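Local coordinates for SufC protein (Thermus thermophilus, PDB 2D2E), which probably serves iron-sulphur cluster assembly as the cytoplasmic ABC-type ATPase of the Suf system, binding and hydrolysing ATP, at residues A[95-100]-A[136-141]; A[83-88]-A[151-156]; A[100-105]-A[113-118]; A[177-182]-A[203-208]. One frame throughout, in Å; residues are numbered along the deposited sequence.

How the contacts relate
Contacts 1, 2 and 3 cluster in the helical part of the ATPase, their centres 12 to 13 Å apart. Phe100 lies in the segments of contacts 1 and 3, and its ring reaches contact 2, where CE2 of Phe100 lies 3.4 Å from NE2 of Gln156. Contacts 1 and 3 use helix 97-109; contact 2 brings in helix 148-160, which also meets contact 4 through Ile154 CG1 and Val181 O, 3.7 Å apart. The centres of contacts 2 and 4 are nevertheless about 17 Å apart, and those of contacts 3 and 4 about 28 Å. In contact 4 the Ile205 side chain is about 11 Å from that of Lys42, an ADP-binding residue of the Walker A loop.

Contact 1: residues A[95-100]-A[136-141]; sequences VTIANF and LSRYLN
Ile97 N and Ala98 N, at the start of helix 97-109, donate to carbonyls of segment 136-141: Ile97 N to Arg138 O (2.9 Å) and Ala98 N to Leu136 O (3.0 Å). One residue before the N-cap, Val95 O accepts from Leu140 N at 2.8 Å; with the Ile97 bond this makes a single bridge between Thr96 and Tyr139. A water also joins Val95 N to Leu140 O. Leu140 then reaches into the apolar side. Its CD1 meets Val95 CG1 at 3.6 Å and Phe100 CG and CD1, while CD2 settles near Phe100 CD2; the leucine and phenylalanine side chains cross at about a right angle. Within the bridged pair, Thr96 CG2 approaches Tyr139 CE2. Ala98 CB touches Leu136 CB (3.9 Å). Thr96 itself is the N-cap: with OG1 set between the backbone N and the carbonyl carbon (chi1 58°), its hydroxyl oxygen accepts from Asn99 N at 3.1 Å. Further out, helix 148-160 backs Ile97 and Phe100, and helix 115-129 receives Leu136. The amides of Ile97 and Ala98 are thus satisfied by carbonyls and that of Asn99 by the threonine hydroxyl, oxygens whose partial negative charge probably suits the positive, N-terminal end of the helix dipole.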
loop_
_atom_site.group_PDB
_atom_site.type_symbol
_atom_site.label_atom_id
_atom_site.label_comp_id
_atom_site.label_asym_id
_atom_site.label_seq_id
_atom_site.Cartn_x
_atom_site.Cartn_y
_atom_site.Cartn_z
ATOM N N VAL A 95 4.090 -4.140 -25.012
ATOM C CA VAL A 95 4.429 -4.888 -23.803
ATOM C C VAL A 95 3.143 -5.421 -23.178
ATOM O O VAL A 95 2.358 -4.658 -22.618
ATOM C CB VAL A 95 5.153 -4.012 -22.756
ATOM C CG1 VAL A 95 5.477 -4.849 -21.509
ATOM C CG2 VAL A 95 6.439 -3.442 -23.349
ATOM N N THR A 96 2.928 -6.725 -23.268
ATOM C CA THR A 96 1.721 -7.302 -22.685
ATOM C C THR A 96 1.799 -7.288 -21.157
ATOM O O THR A 96 2.881 -7.290 -20.571
ATOM C CB THR A 96 1.532 -8.752 -23.112
ATOM O OG1 THR A 96 2.680 -9.519 -22.711
ATOM C CG2 THR A 96 1.361 -8.848 -24.635
ATOM N N ILE A 97 0.641 -7.256 -20.516
ATOM C CA ILE A 97 0.612 -7.309 -19.060
ATOM C C ILE A 97 1.276 -8.612 -18.597
ATOM O O ILE A 97 1.995 -8.627 -17.591
ATOM C CB ILE A 97 -0.850 -7.217 -18.546
ATOM C CG1 ILE A 97 -1.368 -5.799 -18.794
ATOM C CG2 ILE A 97 -0.933 -7.532 -17.069
ATOM C CD1 ILE A 97 -2.814 -5.605 -18.477
ATOM N N ALA A 98 1.069 -9.706 -19.331
ATOM C CA ALA A 98 1.689 -10.972 -18.939
ATOM C C ALA A 98 3.224 -10.862 -18.899
ATOM O O ALA A 98 3.856 -11.273 -17.915
ATOM C CB ALA A 98 1.258 -12.106 -19.891
ATOM N N ASN A 99 3.823 -10.314 -19.959
ATOM C CA ASN A 99 5.285 -10.163 -20.002
ATOM C C ASN A 99 5.770 -9.256 -18.869
ATOM O O ASN A 99 6.809 -9.501 -18.260
ATOM C CB ASN A 99 5.736 -9.532 -21.329
ATOM C CG ASN A 99 5.896 -10.545 -22.448
ATOM O OD1 ASN A 99 5.841 -10.193 -23.634
ATOM N ND2 ASN A 99 6.107 -11.789 -22.088
ATOM N N PHE A 100 5.030 -8.179 -18.624
ATOM C CA PHE A 100 5.394 -7.241 -17.577
ATOM C C PHE A 100 5.346 -7.904 -16.211
ATOM O O PHE A 100 6.231 -7.694 -15.374
ATOM C CB PHE A 100 4.457 -6.036 -17.594
ATOM C CG PHE A 100 4.775 -5.023 -16.542
ATOM C CD1 PHE A 100 5.973 -4.320 -16.585
ATOM C CD2 PHE A 100 3.904 -4.803 -15.480
ATOM C CE1 PHE A 100 6.305 -3.412 -15.582
ATOM C CE2 PHE A 100 4.228 -3.894 -14.474
ATOM C CZ PHE A 100 5.425 -3.204 -14.527
ATOM N N LEU A 136 -4.523 -10.442 -19.482
ATOM C CA LEU A 136 -3.067 -10.509 -19.588
ATOM C C LEU A 136 -2.531 -10.187 -20.981
ATOM O O LEU A 136 -1.334 -9.932 -21.142
ATOM C CB LEU A 136 -2.583 -11.894 -19.163
ATOM C CG LEU A 136 -2.540 -12.209 -17.662
ATOM C CD1 LEU A 136 -3.767 -11.691 -16.950
ATOM C CD2 LEU A 136 -2.415 -13.700 -17.494
ATOM N N SER A 137 -3.409 -10.204 -21.980
ATOM C CA SER A 137 -3.012 -9.910 -23.348
ATOM C C SER A 137 -3.096 -8.428 -23.681
ATOM O O SER A 137 -2.699 -8.007 -24.760
ATOM C CB SER A 137 -3.863 -10.716 -24.344
ATOM O OG SER A 137 -3.539 -12.097 -24.288
ATOM N N ARG A 138 -3.634 -7.637 -22.759
ATOM C CA ARG A 138 -3.720 -6.199 -22.968
ATOM C C ARG A 138 -2.290 -5.663 -22.892
ATOM O O ARG A 138 -1.427 -6.273 -22.263
ATOM C CB ARG A 138 -4.583 -5.561 -21.877
ATOM C CG ARG A 138 -4.880 -4.098 -22.116
ATOM C CD ARG A 138 -5.883 -3.558 -21.118
ATOM N NE ARG A 138 -6.150 -2.139 -21.348
ATOM C CZ ARG A 138 -6.876 -1.671 -22.359
ATOM N NH1 ARG A 138 -7.418 -2.508 -23.235
ATOM N NH2 ARG A 138 -7.051 -0.364 -22.497
ATOM N N TYR A 139 -2.036 -4.543 -23.553
ATOM C CA TYR A 139 -0.702 -3.945 -23.530
ATOM C C TYR A 139 -0.638 -2.891 -22.435
ATOM O O TYR A 139 -1.649 -2.253 -22.113
ATOM C CB TYR A 139 -0.395 -3.247 -24.864
ATOM C CG TYR A 139 -0.206 -4.155 -26.048
ATOM C CD1 TYR A 139 -0.810 -3.861 -27.271
ATOM C CD2 TYR A 139 0.591 -5.291 -25.964
ATOM C CE1 TYR A 139 -0.629 -4.683 -28.379
ATOM C CE2 TYR A 139 0.787 -6.116 -27.063
ATOM C CZ TYR A 139 0.172 -5.805 -28.265
ATOM O OH TYR A 139 0.364 -6.625 -29.344
ATOM N N LEU A 140 0.543 -2.699 -21.851
ATOM C CA LEU A 140 0.701 -1.650 -20.846
ATOM C C LEU A 140 0.443 -0.326 -21.564
ATOM O O LEU A 140 0.711 -0.202 -22.764
ATOM C CB LEU A 140 2.132 -1.624 -20.308
ATOM C CG LEU A 140 2.635 -2.789 -19.466
ATOM C CD1 LEU A 140 4.089 -2.521 -19.080
ATOM C CD2 LEU A 140 1.769 -2.938 -18.223
ATOM N N ASN A 141 -0.062 0.658 -20.830
ATOM C CA ASN A 141 -0.337 1.981 -21.387
ATOM C C ASN A 141 -1.360 2.001 -22.512
ATOM O O ASN A 141 -1.507 3.012 -23.197
ATOM C CB ASN A 141 0.951 2.631 -21.898
ATOM C CG ASN A 141 1.954 2.882 -20.799
ATOM O OD1 ASN A 141 1.588 3.513 -19.787
ATOM N ND2 ASN A 141 3.115 2.447 -20.955
HETATM O O HOH W 1 3.079 -1.330 -24.153
#

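Contact 2: residues A[83-88]-A[151-156]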
loop_
_atom_site.group_PDB
_atom_site.type_symbol
_atom_site.label_atom_id
_atom_site.label_comp_id
_atom_site.label_asym_id
_atom_site.label_seq_id
_atom_site.Cartn_x
_atom_site.Cartn_y
_atom_site.Cartn_z
ATOM N N PHE A 83 5.661 -4.700 -0.167
ATOM C CA PHE A 83 5.227 -4.555 -1.546
ATOM C C PHE A 83 5.794 -3.325 -2.259
ATOM O O PHE A 83 5.708 -2.194 -1.775
ATOM C CB PHE A 83 3.694 -4.534 -1.618
ATOM C CG PHE A 83 3.160 -4.446 -3.010
ATOM C CD1 PHE A 83 3.504 -5.407 -3.956
ATOM C CD2 PHE A 83 2.280 -3.431 -3.370
ATOM C CE1 PHE A 83 2.988 -5.354 -5.250
ATOM C CE2 PHE A 83 1.759 -3.375 -4.653
ATOM C CZ PHE A 83 2.108 -4.339 -5.592
ATOM N N LEU A 84 6.392 -3.574 -3.417
ATOM C CA LEU A 84 6.949 -2.512 -4.250
ATOM C C LEU A 84 6.541 -2.829 -5.672
ATOM O O LEU A 84 7.061 -3.764 -6.277
ATOM C CB LEU A 84 8.476 -2.461 -4.151
ATOM C CG LEU A 84 9.133 -1.379 -5.027
ATOM C CD1 LEU A 84 8.579 -0.007 -4.640
ATOM C CD2 LEU A 84 10.652 -1.419 -4.867
ATOM N N ALA A 85 5.596 -2.066 -6.191
ATOM C CA ALA A 85 5.128 -2.287 -7.555
ATOM C C ALA A 85 6.206 -1.860 -8.545
ATOM O O ALA A 85 6.933 -0.882 -8.313
ATOM C CB ALA A 85 3.850 -1.505 -7.796
ATOM N N PHE A 86 6.316 -2.613 -9.638
ATOM C CA PHE A 86 7.301 -2.339 -10.691
ATOM C C PHE A 86 6.703 -1.265 -11.591
ATOM O O PHE A 86 5.548 -1.367 -12.005
ATOM C CB PHE A 86 7.542 -3.607 -11.513
ATOM C CG PHE A 86 8.861 -3.639 -12.227
ATOM C CD1 PHE A 86 9.939 -4.330 -11.683
ATOM C CD2 PHE A 86 9.021 -3.002 -13.452
ATOM C CE1 PHE A 86 11.162 -4.390 -12.346
ATOM C CE2 PHE A 86 10.248 -3.054 -14.129
ATOM C CZ PHE A 86 11.316 -3.751 -13.573
ATOM N N GLN A 87 7.485 -0.236 -11.890
ATOM C CA GLN A 87 7.012 0.844 -12.749
ATOM C C GLN A 87 7.627 0.698 -14.138
ATOM O O GLN A 87 8.774 0.268 -14.273
ATOM C CB GLN A 87 7.384 2.192 -12.143
ATOM N N TYR A 88 6.849 1.047 -15.158
ATOM C CA TYR A 88 7.293 0.985 -16.551
ATOM C C TYR A 88 6.922 2.312 -17.209
ATOM O O TYR A 88 5.939 2.942 -16.822
ATOM C CB TYR A 88 6.606 -0.167 -17.280
ATOM N N ARG A 151 -5.348 -1.515 -11.759
ATOM C CA ARG A 151 -5.571 -2.936 -12.036
ATOM C C ARG A 151 -4.254 -3.682 -12.174
ATOM O O ARG A 151 -4.111 -4.794 -11.679
ATOM C CB ARG A 151 -6.379 -3.131 -13.319
ATOM C CG ARG A 151 -7.863 -2.862 -13.170
ATOM C CD ARG A 151 -8.657 -3.447 -14.344
ATOM N NE ARG A 151 -8.603 -4.912 -14.372
ATOM C CZ ARG A 151 -9.330 -5.678 -15.187
ATOM N NH1 ARG A 151 -10.174 -5.126 -16.050
ATOM N NH2 ARG A 151 -9.219 -6.998 -15.138
ATOM N N ASN A 152 -3.300 -3.071 -12.877
ATOM C CA ASN A 152 -1.994 -3.677 -13.075
ATOM C C ASN A 152 -1.261 -3.838 -11.749
ATOM O O ASN A 152 -0.591 -4.841 -11.525
ATOM C CB ASN A 152 -1.143 -2.819 -14.018
ATOM C CG ASN A 152 0.201 -3.453 -14.324
ATOM O OD1 ASN A 152 1.004 -3.720 -13.423
ATOM N ND2 ASN A 152 0.453 -3.699 -15.606
ATOM N N GLU A 153 -1.370 -2.842 -10.875
ATOM C CA GLU A 153 -0.705 -2.918 -9.578
ATOM C C GLU A 153 -1.326 -4.009 -8.703
ATOM O O GLU A 153 -0.623 -4.668 -7.936
ATOM C CB GLU A 153 -0.788 -1.576 -8.842
ATOM C CG GLU A 153 -0.109 -0.422 -9.562
ATOM C CD GLU A 153 -0.080 0.845 -8.730
ATOM O OE1 GLU A 153 -1.040 1.084 -7.967
ATOM O OE2 GLU A 153 0.902 1.606 -8.852
ATOM N N ILE A 154 -2.639 -4.192 -8.811
ATOM C CA ILE A 154 -3.329 -5.214 -7.998
ATOM C C ILE A 154 -2.956 -6.621 -8.474
ATOM O O ILE A 154 -2.865 -7.546 -7.680
ATOM C CB ILE A 154 -4.857 -5.005 -8.010
ATOM C CG1 ILE A 154 -5.203 -3.762 -7.181
ATOM C CG2 ILE A 154 -5.581 -6.242 -7.473
ATOM C CD1 ILE A 154 -4.689 -3.832 -5.713
ATOM N N LEU A 155 -2.732 -6.788 -9.779
ATOM C CA LEU A 155 -2.333 -8.106 -10.260
ATOM C C LEU A 155 -0.925 -8.366 -9.708
ATOM O O LEU A 155 -0.595 -9.485 -9.321
ATOM C CB LEU A 155 -2.348 -8.162 -11.802
ATOM C CG LEU A 155 -2.073 -9.547 -12.408
ATOM C CD1 LEU A 155 -2.968 -10.614 -11.771
ATOM C CD2 LEU A 155 -2.321 -9.482 -13.904
ATOM N N GLN A 156 -0.091 -7.327 -9.638
ATOM C CA GLN A 156 1.253 -7.513 -9.089
ATOM C C GLN A 156 1.145 -7.865 -7.600
ATOM O O GLN A 156 1.907 -8.682 -7.083
ATOM C CB GLN A 156 2.098 -6.245 -9.216
ATOM C CG GLN A 156 2.473 -5.920 -10.625
ATOM C CD GLN A 156 3.407 -4.740 -10.673
ATOM O OE1 GLN A 156 4.505 -4.781 -10.104
ATOM N NE2 GLN A 156 2.971 -3.676 -11.327
HETATM O O HOH W 2 3.187 -0.986 -11.449
#
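Glu153 and Gln156, about one turn apart on helix 148-160, face Phe83, Ala85 and Phe86 of the extended segment 83-88. Asn152, just ahead of them, works from the second shell: its OD1 takes an N-H of Gln156 NE2 at 2.9 Å, with OD1 20° out of the glutamine amide plane. Glu153 contributes its backbone carbonyl, with O 3.6 Å from Phe83 CZ. One turn on, Gln156 carries most of the contact. Its CG is anti to the carbonyl carbon (chi1 -70°) and the chain runs extended from there, passing Phe83, whose CZ lies 4.1 Å from Gln156 CB. The two side chains cross at about a right angle, ring and amide planes 69° apart. At the end, Gln156 OE1 accepts from Phe86 N at 2.9 Å, the bond almost straight (174°) and on a lone pair in the carbonyl plane; Phe86 CB sits 3.5 Å from OE1. Gln156 NE2 also donates to a water. Phe83 in turn has Ala85 N over the centre of one ring face. The extended segment runs into Gln87, by sequence probably the Q-loop glutamine of ABC ATPases, whose side chain is not modelled beyond CB. With OE1 engaged by Phe86 N and NE2 by Asn152, the buried amide of Gln156 has a defined orientation and couples the helix to this loop's backbone.

Contact 3: residues A[100-105]-A[113-118]; sequences FLRLAL and VGVAEF
The Phe118 ring has the stem of Arg102 over one face and Leu101 CB at its edge, in plane. Arg102 CB stands 4.1 Å from the ring centroid, 29° off the normal, in a CH-pi contact, and CD lies above the same face toward the rim. Leu101 CB is 3.9 Å from Phe118 CE1, and the backbone N of Arg102 comes to 3.4 Å of that same CE1. The guanidinium of Arg102, 27° from the plane of the ring, carries Val113 O at its edge in plane and Val115 CA over one face, offset toward the rim; Val115 CG1 adds a contact 3.9 Å from Arg102 NH1. Arg102 holds Val113 O side-on, NE and NH2 both donating to this one oxygen at 3.0 Å. Its CG is anti to the backbone N (chi1 -163°), and the chain then runs extended to NE. In the helical subdomain of the ABC ATPase, these residues pack helix 97-109 against the start of helix 115-129 across the short loop joining them, where Gly114 sits at the N-cap position of the second helix. Val113 O also takes a weak bond from Gln106, and Arg102 NH1 bonds a glycerol that probably came from the crystallisation liquor. On the buried side, Leu105 crosses Val113 at about a right angle, its CD2 4.0 Å from Val113 CG2 and equally near CG1, while helix 148-160 covers Leu101 and Leu105 from beyond.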
loop_
_atom_site.group_PDB
_atom_site.type_symbol
_atom_site.label_atom_id
_atom_site.label_comp_id
_atom_site.label_asym_id
_atom_site.label_seq_id
_atom_site.Cartn_x
_atom_site.Cartn_y
_atom_site.Cartn_z
ATOM N N PHE A 100 5.030 -8.179 -18.624
ATOM C CA PHE A 100 5.394 -7.241 -17.577
ATOM C C PHE A 100 5.346 -7.904 -16.211
ATOM O O PHE A 100 6.231 -7.694 -15.374
ATOM C CB PHE A 100 4.457 -6.036 -17.594
ATOM C CG PHE A 100 4.775 -5.023 -16.542
ATOM C CD1 PHE A 100 5.973 -4.320 -16.585
ATOM C CD2 PHE A 100 3.904 -4.803 -15.480
ATOM C CE1 PHE A 100 6.305 -3.412 -15.582
ATOM C CE2 PHE A 100 4.228 -3.894 -14.474
ATOM C CZ PHE A 100 5.425 -3.204 -14.527
ATOM N N LEU A 101 4.317 -8.712 -15.979
ATOM C CA LEU A 101 4.191 -9.387 -14.697
ATOM C C LEU A 101 5.323 -10.380 -14.483
ATOM O O LEU A 101 5.814 -10.543 -13.362
ATOM C CB LEU A 101 2.845 -10.109 -14.598
ATOM C CG LEU A 101 1.890 -9.604 -13.514
ATOM C CD1 LEU A 101 2.552 -9.732 -12.146
ATOM C CD2 LEU A 101 1.520 -8.164 -13.784
ATOM N N ARG A 102 5.750 -11.036 -15.558
ATOM C CA ARG A 102 6.827 -12.012 -15.445
ATOM C C ARG A 102 8.112 -11.271 -15.093
ATOM O O ARG A 102 8.887 -11.732 -14.254
ATOM C CB ARG A 102 7.001 -12.774 -16.751
ATOM C CG ARG A 102 7.801 -14.064 -16.593
ATOM C CD ARG A 102 7.576 -14.926 -17.791
ATOM N NE ARG A 102 8.444 -16.093 -17.816
ATOM C CZ ARG A 102 8.629 -16.827 -18.906
ATOM N NH1 ARG A 102 7.999 -16.505 -20.030
ATOM N NH2 ARG A 102 9.458 -17.861 -18.884
ATOM N N LEU A 103 8.318 -10.120 -15.728
ATOM C CA LEU A 103 9.487 -9.299 -15.440
ATOM C C LEU A 103 9.457 -8.863 -13.974
ATOM O O LEU A 103 10.486 -8.910 -13.290
ATOM C CB LEU A 103 9.510 -8.053 -16.344
ATOM C CG LEU A 103 10.632 -7.033 -16.091
ATOM C CD1 LEU A 103 11.961 -7.747 -16.160
ATOM C CD2 LEU A 103 10.611 -5.929 -17.131
ATOM N N ALA A 104 8.283 -8.437 -13.498
ATOM C CA ALA A 104 8.136 -7.996 -12.113
ATOM C C ALA A 104 8.398 -9.124 -11.133
ATOM O O ALA A 104 9.036 -8.916 -10.113
ATOM C CB ALA A 104 6.723 -7.420 -11.871
ATOM N N LEU A 105 7.878 -10.317 -11.425
ATOM C CA LEU A 105 8.078 -11.438 -10.523
ATOM C C LEU A 105 9.539 -11.887 -10.508
ATOM O O LEU A 105 10.066 -12.208 -9.445
ATOM C CB LEU A 105 7.161 -12.604 -10.914
ATOM C CG LEU A 105 7.150 -13.846 -10.032
ATOM C CD1 LEU A 105 6.554 -13.506 -8.662
ATOM C CD2 LEU A 105 6.339 -14.945 -10.732
ATOM N N VAL A 113 11.850 -17.186 -13.997
ATOM C CA VAL A 113 10.642 -17.902 -13.592
ATOM C C VAL A 113 10.165 -18.536 -14.883
ATOM O O VAL A 113 9.923 -17.836 -15.872
ATOM C CB VAL A 113 9.532 -16.959 -13.065
ATOM C CG1 VAL A 113 8.201 -17.723 -12.921
ATOM C CG2 VAL A 113 9.920 -16.390 -11.725
ATOM N N GLY A 114 10.064 -19.863 -14.888
ATOM C CA GLY A 114 9.625 -20.560 -16.085
ATOM C C GLY A 114 8.140 -20.387 -16.378
ATOM O O GLY A 114 7.395 -19.931 -15.518
ATOM N N VAL A 115 7.701 -20.759 -17.579
ATOM C CA VAL A 115 6.296 -20.605 -17.945
ATOM C C VAL A 115 5.344 -21.330 -16.990
ATOM O O VAL A 115 4.266 -20.832 -16.704
ATOM C CB VAL A 115 5.996 -21.107 -19.397
ATOM C CG1 VAL A 115 6.645 -20.183 -20.430
ATOM C CG2 VAL A 115 6.503 -22.530 -19.561
ATOM N N ALA A 116 5.731 -22.501 -16.499
ATOM C CA ALA A 116 4.849 -23.247 -15.611
ATOM C C ALA A 116 4.588 -22.533 -14.286
ATOM O O ALA A 116 3.444 -22.379 -13.855
ATOM C CB ALA A 116 5.407 -24.649 -15.354
ATOM N N GLU A 117 5.658 -22.085 -13.642
ATOM C CA GLU A 117 5.512 -21.387 -12.375
ATOM C C GLU A 117 4.753 -20.087 -12.598
ATOM O O GLU A 117 3.842 -19.735 -11.834
ATOM C CB GLU A 117 6.893 -21.059 -11.776
ATOM C CG GLU A 117 6.809 -20.359 -10.426
ATOM C CD GLU A 117 8.168 -19.924 -9.880
ATOM O OE1 GLU A 117 9.195 -20.275 -10.489
ATOM O OE2 GLU A 117 8.202 -19.232 -8.835
ATOM N N PHE A 118 5.127 -19.374 -13.653
ATOM C CA PHE A 118 4.487 -18.100 -13.932
ATOM C C PHE A 118 2.993 -18.268 -14.140
ATOM O O PHE A 118 2.189 -17.621 -13.466
ATOM C CB PHE A 118 5.074 -17.445 -15.187
ATOM C CG PHE A 118 4.349 -16.194 -15.599
ATOM C CD1 PHE A 118 4.512 -15.020 -14.882
ATOM C CD2 PHE A 118 3.499 -16.196 -16.705
ATOM C CE1 PHE A 118 3.841 -13.851 -15.251
ATOM C CE2 PHE A 118 2.818 -15.034 -17.084
ATOM C CZ PHE A 118 2.998 -13.850 -16.345
#

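Contact 4: residues A[177-182]-A[203-208]; sequences DALKVV and QRILNY
Leu179 and Ile205 bring the backbones closest, their CA atoms 5.6 Å apart, where helix 176-189 meets the turn 203-208. The helix is the connection of a beta-alpha-beta crossover between the parallel strands 164-168 and 195-199 of the ABC ATPase core, and 203-208 follows the second strand, just past what is by sequence probably the switch histidine of this family. The turn is wound tightly: the amides of Leu206, Asn207 and Tyr208 each bond to the carbonyl three residues back. On the helix side, Leu179 meets three residues of the turn. Its CD1 touches Arg204 CG at 3.8 Å in the conformer described, its CD2 lies near Ile205 CD1, and its CB is 4.0 Å from Ile205 CG1. The same CB comes to the edge of the Tyr208 ring, near its plane. Ile205 CD1 goes on to Val182 CG1, a looser contact at 4.3 Å. Tyr208 is clasped from both faces. Arg204 O stands over one, toward the rim; on the opposite face Lys180 CG, anti to the carbonyl carbon (chi1 -77°), is set over the centre, 3.9 Å from the centroid and 8° off the normal, a CH-pi contact. Outside this pair, Asn187 ND2 binds Tyr208 O, tying the end of the turn back to the same helix. Beyond CG the lysine chain runs extended across the ring and brings Lys180 CE to 3.4 Å from Tyr208 CE2.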
loop_
_atom_site.group_PDB
_atom_site.type_symbol
_atom_site.label_atom_id
_atom_site.label_comp_id
_atom_site.label_asym_id
_atom_site.label_seq_id
_atom_site.Cartn_x
_atom_site.Cartn_y
_atom_site.Cartn_z
ATOM N N ASP A 177 -14.917 2.839 -9.174
ATOM C CA ASP A 177 -14.333 1.697 -9.862
ATOM C C ASP A 177 -12.914 1.433 -9.384
ATOM O O ASP A 177 -12.551 0.286 -9.128
ATOM C CB ASP A 177 -14.320 1.899 -11.375
ATOM C CG ASP A 177 -13.467 0.856 -12.085
ATOM O OD1 ASP A 177 -12.316 1.170 -12.449
ATOM O OD2 ASP A 177 -13.944 -0.284 -12.260
ATOM N N ALA A 178 -12.113 2.490 -9.267
ATOM C CA ALA A 178 -10.729 2.347 -8.827
ATOM C C ALA A 178 -10.634 1.876 -7.387
ATOM O O ALA A 178 -9.774 1.074 -7.069
ATOM C CB ALA A 178 -9.962 3.661 -8.992
ATOM N N LEU A 179 -11.506 2.380 -6.520
ATOM C CA LEU A 179 -11.468 1.951 -5.125
ATOM C C LEU A 179 -11.858 0.485 -5.023
ATOM O O LEU A 179 -11.270 -0.259 -4.241
ATOM C CB LEU A 179 -12.429 2.780 -4.269
ATOM C CG LEU A 179 -12.179 4.294 -4.326
ATOM C CD1 LEU A 179 -13.268 5.016 -3.530
ATOM C CD2 LEU A 179 -10.791 4.614 -3.760
ATOM N N LYS A 180 -12.818 0.061 -5.841
ATOM C CA LYS A 180 -13.252 -1.323 -5.774
ATOM C C LYS A 180 -12.195 -2.301 -6.283
ATOM O O LYS A 180 -12.105 -3.416 -5.783
ATOM C CB LYS A 180 -14.592 -1.507 -6.511
ATOM C CG LYS A 180 -15.760 -0.996 -5.673
ATOM C CD LYS A 180 -17.108 -1.417 -6.236
ATOM C CE LYS A 180 -18.218 -1.093 -5.250
ATOM N NZ LYS A 180 -19.556 -1.367 -5.830
ATOM N N VAL A 181 -11.411 -1.887 -7.273
ATOM C CA VAL A 181 -10.350 -2.745 -7.799
ATOM C C VAL A 181 -9.329 -3.001 -6.690
ATOM O O VAL A 181 -8.861 -4.132 -6.489
ATOM C CB VAL A 181 -9.635 -2.087 -8.981
ATOM C CG1 VAL A 181 -8.269 -2.725 -9.178
ATOM C CG2 VAL A 181 -10.476 -2.244 -10.244
ATOM N N VAL A 182 -8.945 -1.940 -5.988
ATOM C CA VAL A 182 -7.989 -2.120 -4.909
ATOM C C VAL A 182 -8.600 -2.974 -3.791
ATOM O O VAL A 182 -7.934 -3.831 -3.229
ATOM C CB VAL A 182 -7.497 -0.745 -4.398
ATOM C CG1 VAL A 182 -6.567 -0.907 -3.185
ATOM C CG2 VAL A 182 -6.730 -0.058 -5.522
ATOM N N GLN A 203 -13.384 8.317 3.475
ATOM C CA GLN A 203 -13.740 7.055 4.104
ATOM C C GLN A 203 -14.278 6.016 3.097
ATOM O O GLN A 203 -14.252 4.825 3.376
ATOM C CB GLN A 203 -14.848 7.307 5.146
ATOM C CG GLN A 203 -15.343 6.057 5.896
ATOM C CD GLN A 203 -16.508 5.311 5.227
ATOM O OE1 GLN A 203 -17.112 5.780 4.268
ATOM N NE2 GLN A 203 -16.809 4.145 5.751
ATOM N N ARG A 204 -14.750 6.482 1.938
ATOM C CA ARG A 204 -15.376 5.604 0.937
ATOM C C ARG A 204 -14.817 4.200 0.752
ATOM O O ARG A 204 -15.557 3.223 0.843
ATOM C CB ARG A 204 -15.430 6.291 -0.434
ATOM C CG ARG A 204 -16.379 5.600 -1.431
ATOM C CD ARG A 204 -17.819 5.563 -0.896
ATOM N NE ARG A 204 -18.238 6.883 -0.423
ATOM C CZ ARG A 204 -18.618 7.885 -1.210
ATOM N NH1 ARG A 204 -18.655 7.726 -2.527
ATOM N NH2 ARG A 204 -18.925 9.061 -0.679
ATOM N N ILE A 205 -13.522 4.087 0.486
ATOM C CA ILE A 205 -12.947 2.759 0.257
ATOM C C ILE A 205 -13.128 1.781 1.413
ATOM O O ILE A 205 -13.122 0.549 1.211
ATOM C CB ILE A 205 -11.445 2.880 -0.145
ATOM C CG1 ILE A 205 -10.943 1.546 -0.733
ATOM C CG2 ILE A 205 -10.598 3.293 1.067
ATOM C CD1 ILE A 205 -9.529 1.646 -1.330
ATOM N N LEU A 206 -13.303 2.318 2.617
ATOM C CA LEU A 206 -13.428 1.477 3.794
ATOM C C LEU A 206 -14.767 0.771 3.905
ATOM O O LEU A 206 -14.979 -0.049 4.809
ATOM C CB LEU A 206 -13.088 2.293 5.049
ATOM C CG LEU A 206 -11.692 2.912 4.945
ATOM C CD1 LEU A 206 -11.392 3.741 6.198
ATOM C CD2 LEU A 206 -10.633 1.826 4.779
ATOM N N ASN A 207 -15.666 1.092 2.983
ATOM C CA ASN A 207 -16.952 0.399 2.929
ATOM C C ASN A 207 -16.715 -0.881 2.116
ATOM O O ASN A 207 -17.505 -1.837 2.200
ATOM C CB ASN A 207 -17.997 1.268 2.244
ATOM C CG ASN A 207 -18.379 2.466 3.082
ATOM O OD1 ASN A 207 -18.750 2.322 4.248
ATOM N ND2 ASN A 207 -18.281 3.649 2.504
ATOM N N TYR A 208 -15.621 -0.906 1.339
ATOM C CA TYR A 208 -15.288 -2.084 0.533
ATOM C C TYR A 208 -14.179 -2.911 1.191
ATOM O O TYR A 208 -14.132 -4.121 1.023
ATOM C CB TYR A 208 -14.848 -1.714 -0.915
ATOM C CG TYR A 208 -15.679 -0.640 -1.543
ATOM C CD1 TYR A 208 -15.094 0.520 -2.041
ATOM C CD2 TYR A 208 -17.076 -0.750 -1.598
ATOM C CE1 TYR A 208 -15.879 1.561 -2.564
ATOM C CE2 TYR A 208 -17.864 0.284 -2.128
ATOM C CZ TYR A 208 -17.257 1.433 -2.601
ATOM O OH TYR A 208 -18.031 2.470 -3.100
#